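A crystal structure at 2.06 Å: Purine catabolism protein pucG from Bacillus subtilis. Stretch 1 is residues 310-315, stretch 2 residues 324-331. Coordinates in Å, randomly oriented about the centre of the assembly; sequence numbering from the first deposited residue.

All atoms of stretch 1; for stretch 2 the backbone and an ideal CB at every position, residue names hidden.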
ATOM      1  N   GLY A 310      27.496   4.725  31.049  1.00 25.86           N
ATOM      2  CA  GLY A 310      28.557   5.729  30.799  1.00 25.66           C
ATOM      3  C   GLY A 310      28.399   6.389  29.425  1.00 26.75           C
ATOM      4  O   GLY A 310      29.316   7.084  28.954  1.00 26.93           O
ATOM      5  N   LEU A 311      27.247   6.184  28.787  1.00 25.11           N
ATOM      6  CA  LEU A 311      26.965   6.805  27.486  1.00 25.81           C
ATOM      7  C   LEU A 311      26.196   8.132  27.624  1.00 25.38           C
ATOM      8  O   LEU A 311      25.527   8.372  28.619  1.00 25.04           O
ATOM      9  CB  LEU A 311      26.206   5.828  26.534  1.00 24.60           C
ATOM     10  CG  LEU A 311      26.949   4.541  26.130  1.00 26.09           C
ATOM     11  CD1 LEU A 311      26.040   3.537  25.491  1.00 25.30           C
ATOM     12  CD2 LEU A 311      28.106   4.795  25.222  1.00 26.33           C
ATOM     13  N   ARG A 312      26.280   8.981  26.612  1.00 26.42           N
ATOM     14  CA  ARG A 312      25.550  10.265  26.621  1.00 28.18           C
ATOM     15  C   ARG A 312      24.451  10.318  25.554  1.00 28.15           C
ATOM     16  O   ARG A 312      24.583   9.708  24.486  1.00 29.23           O
ATOM     17  CB  ARG A 312      26.503  11.436  26.398  1.00 28.35           C
ATOM     18  CG  ARG A 312      27.965  11.169  26.805  1.00 32.62           C
ATOM     19  CD  ARG A 312      28.589  12.353  27.475  1.00 41.49           C
ATOM     20  NE  ARG A 312      28.586  12.138  28.919  1.00 47.24           N
ATOM     21  CZ  ARG A 312      28.734  13.090  29.841  1.00 50.72           C
ATOM     22  NH1 ARG A 312      28.918  14.373  29.499  1.00 50.33           N
ATOM     23  NH2 ARG A 312      28.702  12.748  31.125  1.00 51.23           N
ATOM     24  N   LEU A 313      23.381  11.050  25.823  1.00 28.26           N
ATOM     25  CA  LEU A 313      22.358  11.279  24.800  1.00 28.95           C
ATOM     26  C   LEU A 313      22.684  12.512  23.942  1.00 28.39           C
ATOM     27  O   LEU A 313      23.206  13.501  24.439  1.00 28.40           O
ATOM     28  CB  LEU A 313      20.976  11.417  25.454  1.00 30.26           C
ATOM     29  CG  LEU A 313      20.532  10.201  26.292  1.00 32.65           C
ATOM     30  CD1 LEU A 313      19.083  10.382  26.801  1.00 32.61           C
ATOM     31  CD2 LEU A 313      20.669   8.904  25.502  1.00 32.70           C
ATOM     32  N   PHE A 314      22.383  12.428  22.654  1.00 28.09           N
ATOM     33  CA  PHE A 314      22.377  13.582  21.772  1.00 28.27           C
ATOM     34  C   PHE A 314      21.126  14.431  21.989  1.00 28.95           C
ATOM     35  O   PHE A 314      20.027  13.896  22.291  1.00 26.25           O
ATOM     36  CB  PHE A 314      22.385  13.088  20.320  1.00 28.56           C
ATOM     37  CG  PHE A 314      22.091  14.153  19.278  1.00 27.95           C
ATOM     38  CD1 PHE A 314      23.059  15.076  18.924  1.00 29.57           C
ATOM     39  CD2 PHE A 314      20.858  14.195  18.638  1.00 28.26           C
ATOM     40  CE1 PHE A 314      22.799  16.079  17.937  1.00 31.35           C
ATOM     41  CE2 PHE A 314      20.585  15.164  17.643  1.00 32.63           C
ATOM     42  CZ  PHE A 314      21.536  16.102  17.296  1.00 30.59           C
ATOM     43  N   GLY A 315      21.289  15.750  21.832  1.00 28.46           N
ATOM     44  CA  GLY A 315      20.123  16.568  21.530  1.00 30.74           C
ATOM     45  C   GLY A 315      19.561  17.337  22.709  1.00 31.83           C
ATOM     46  O   GLY A 315      19.958  17.090  23.865  1.00 31.53           O
ATOM     47  N   UNK A 324      12.036   7.781  21.079  1.00 25.32           N
ATOM     48  CA  UNK A 324      13.309   7.543  20.420  1.00 24.15           C
ATOM     49  C   UNK A 324      14.315   8.092  21.375  1.00 25.26           C
ATOM     50  O   UNK A 324      14.072   9.109  22.008  1.00 24.81           O
ATOM     51  CB  UNK A 324      13.406   8.182  19.033  1.00 24.15           C
ATOM     52  N   UNK A 325      15.468   7.437  21.432  1.00 24.39           N
ATOM     53  CA  UNK A 325      16.540   7.827  22.312  1.00 24.06           C
ATOM     54  C   UNK A 325      17.813   7.782  21.498  1.00 23.08           C
ATOM     55  O   UNK A 325      18.135   6.737  20.922  1.00 22.74           O
ATOM     56  CB  UNK A 325      16.621   6.928  23.547  1.00 24.06           C
ATOM     57  N   UNK A 326      18.470   8.925  21.372  1.00 23.16           N
ATOM     58  CA  UNK A 326      19.625   9.087  20.485  1.00 24.65           C
ATOM     59  C   UNK A 326      20.863   8.991  21.356  1.00 24.50           C
ATOM     60  O   UNK A 326      21.105   9.867  22.202  1.00 24.29           O
ATOM     61  CB  UNK A 326      19.581  10.411  19.719  1.00 24.65           C
ATOM     62  N   UNK A 327      21.643   7.930  21.146  1.00 24.62           N
ATOM     63  CA  UNK A 327      22.789   7.651  21.987  1.00 23.63           C
ATOM     64  C   UNK A 327      24.025   8.041  21.209  1.00 24.99           C
ATOM     65  O   UNK A 327      24.186   7.619  20.064  1.00 24.56           O
ATOM     66  CB  UNK A 327      22.835   6.183  22.416  1.00 23.63           C
ATOM     67  N   UNK A 328      24.907   8.821  21.848  1.00 25.07           N
ATOM     68  CA  UNK A 328      26.133   9.298  21.213  1.00 26.23           C
ATOM     69  C   UNK A 328      27.115   8.141  21.093  1.00 26.34           C
ATOM     70  O   UNK A 328      27.392   7.445  22.087  1.00 25.74           O
ATOM     71  CB  UNK A 328      26.750  10.453  22.004  1.00 26.23           C
ATOM     72  N   UNK A 329      27.605   7.930  19.868  1.00 25.90           N
ATOM     73  CA  UNK A 329      28.676   6.984  19.587  1.00 26.09           C
ATOM     74  C   UNK A 329      29.996   7.552  20.118  1.00 26.16           C
ATOM     75  O   UNK A 329      30.474   8.592  19.690  1.00 26.16           O
ATOM     76  CB  UNK A 329      28.769   6.693  18.088  1.00 26.09           C
ATOM     77  N   UNK A 330      30.593   6.862  21.072  1.00 26.78           N
ATOM     78  CA  UNK A 330      31.880   7.351  21.657  1.00 26.48           C
ATOM     79  C   UNK A 330      33.011   7.395  20.623  1.00 27.43           C
ATOM     80  O   UNK A 330      33.031   6.584  19.681  1.00 26.81           O
ATOM     81  CB  UNK A 330      32.304   6.455  22.823  1.00 26.48           C
ATOM     82  N   UNK A 331      33.936   8.338  20.774  1.00 28.24           N
ATOM     83  CA  UNK A 331      35.076   8.476  19.840  1.00 28.95           C
ATOM     84  C   UNK A 331      35.863   7.177  19.706  1.00 30.43           C
ATOM     85  O   UNK A 331      36.034   6.449  20.700  1.00 31.08           O
ATOM     86  CB  UNK A 331      36.013   9.592  20.307  1.00 28.95           C
TER

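Position 324 begins the extended run of stretch 2, and its ideal CB finds nothing of stretch 1 within 5.5 Å. Extended backbone angles (-140/145) favour beta-branched residues without requiring one. The deposited residue is V324, which makes no contact with stretch 1.

At 325 the CA-to-CB bond points sideways, and the nearest visible atom is L313 CD2, 4.9 Å from the ideal CB. A small or medium side chain with a methyl to offer would suit, and the strand angles again welcome beta-branching; valine, isoleucine and threonine all qualify. It is T325: its CG2 lies 3.5 Å from L313 CD2, while OG1 is hydrogen-bonded elsewhere in the structure.

Position 326 points its CB toward stretch 1, with F314 CB only 3.9 Å from the ideal CB. The backbone is also engaged here: F314 N donates to the carbonyl O of 326 at 2.9 Å, and L313 CA approaches the same O at 3.2 Å in a CA-H...O contact. A compact, fairly apolar residue such as alanine, cysteine, serine or valine would fit beside the phenylalanine. C326 is found, its CB 3.9 Å from F314 CB and lying at the edge of the aromatic ring, near its plane.

Position 327 pairs with L313 in a single beta bridge, the CA atoms of the two residues 4.6 Å apart. Its CB points away, yet L313 CD2 and L311 CD1 lie 4.6 and 5.2 Å from the ideal CB. Two leucine methyls in reach call for a branched aliphatic chain, valine or isoleucine above all. V327 uses both branches: CG1 meets L311 CD1 at 3.7 Å and CG2 comes within 4.1 Å of L313 CD2.

Position 328 turns its CB toward stretch 1, and the ideal CB is 3.4 Å from R312 O. That carbonyl accepts a nearly straight hydrogen bond from the backbone N of 328, N to O 2.8 Å, and a water joins R312 N (2.7 Å) to the carbonyl O of 328 (2.8 Å). These links use main-chain atoms and leave the side chain free, so glutamate, glutamine, lysine or a long apolar chain could lie along stretch 1. In E328, chi2 and chi3 are both t, extending the chain so that OE2 stands 3.6 Å from R312 CB and OE1 3.6 Å from F314 CA. The guanidinium of R312 leads away, so the contact is one of packing, with no salt bridge.

At 329 CB points away and meets nothing of stretch 1, leaving the choice open; I329 makes no contact.

Position 330 has phi -63°, within proline's range, and its sideways CB lies 5.1 Å from L311 CD2. Proline or a modest aliphatic residue would serve. P330 places CG 3.7 Å from L311 CD2, giving that leucine a second apolar neighbour.

Position 331 is out of reach of stretch 1. Its angles (-55/142) do not demand glycine, and a CB would have room; the residue is nevertheless G331.

Stretch 2, residues 324-331: VTCVEIPG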
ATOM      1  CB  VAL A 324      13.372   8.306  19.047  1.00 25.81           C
ATOM      2  CG1 VAL A 324      14.746   8.258  18.438  1.00 26.50           C
ATOM      3  CG2 VAL A 324      12.359   7.687  18.041  1.00 22.46           C
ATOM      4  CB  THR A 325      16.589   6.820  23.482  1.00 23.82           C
ATOM      5  OG1 THR A 325      15.431   7.077  24.246  1.00 23.49           O
ATOM      6  CG2 THR A 325      17.877   7.052  24.408  1.00 23.81           C
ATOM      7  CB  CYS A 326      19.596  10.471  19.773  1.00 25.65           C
ATOM      8  SG  CYS A 326      18.131  10.741  18.793  1.00 26.43           S
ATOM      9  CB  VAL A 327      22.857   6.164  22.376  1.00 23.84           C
ATOM     10  CG1 VAL A 327      24.113   5.850  23.287  1.00 23.36           C
ATOM     11  CG2 VAL A 327      21.539   5.717  23.039  1.00 24.70           C
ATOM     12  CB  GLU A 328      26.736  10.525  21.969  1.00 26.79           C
ATOM     13  CG  GLU A 328      26.024  11.855  21.601  1.00 28.64           C
ATOM     14  CD  GLU A 328      26.464  13.110  22.384  1.00 34.39           C
ATOM     15  OE1 GLU A 328      25.940  14.210  22.037  1.00 34.99           O
ATOM     16  OE2 GLU A 328      27.314  13.011  23.316  1.00 32.59           O
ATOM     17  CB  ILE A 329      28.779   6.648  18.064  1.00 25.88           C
ATOM     18  CG1 ILE A 329      27.437   6.052  17.562  1.00 24.96           C
ATOM     19  CG2 ILE A 329      29.990   5.706  17.777  1.00 25.70           C
ATOM     20  CD1 ILE A 329      27.256   6.066  16.028  1.00 18.22           C
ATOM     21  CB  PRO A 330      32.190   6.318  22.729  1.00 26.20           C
ATOM     22  CG  PRO A 330      30.904   5.417  22.848  1.00 26.33           C
ATOM     23  CD  PRO A 330      30.181   5.534  21.559  1.00 25.34           C
TER
HETATM   24  O   HOH W   1      28.037   8.293  24.686  1.00 21.99           O
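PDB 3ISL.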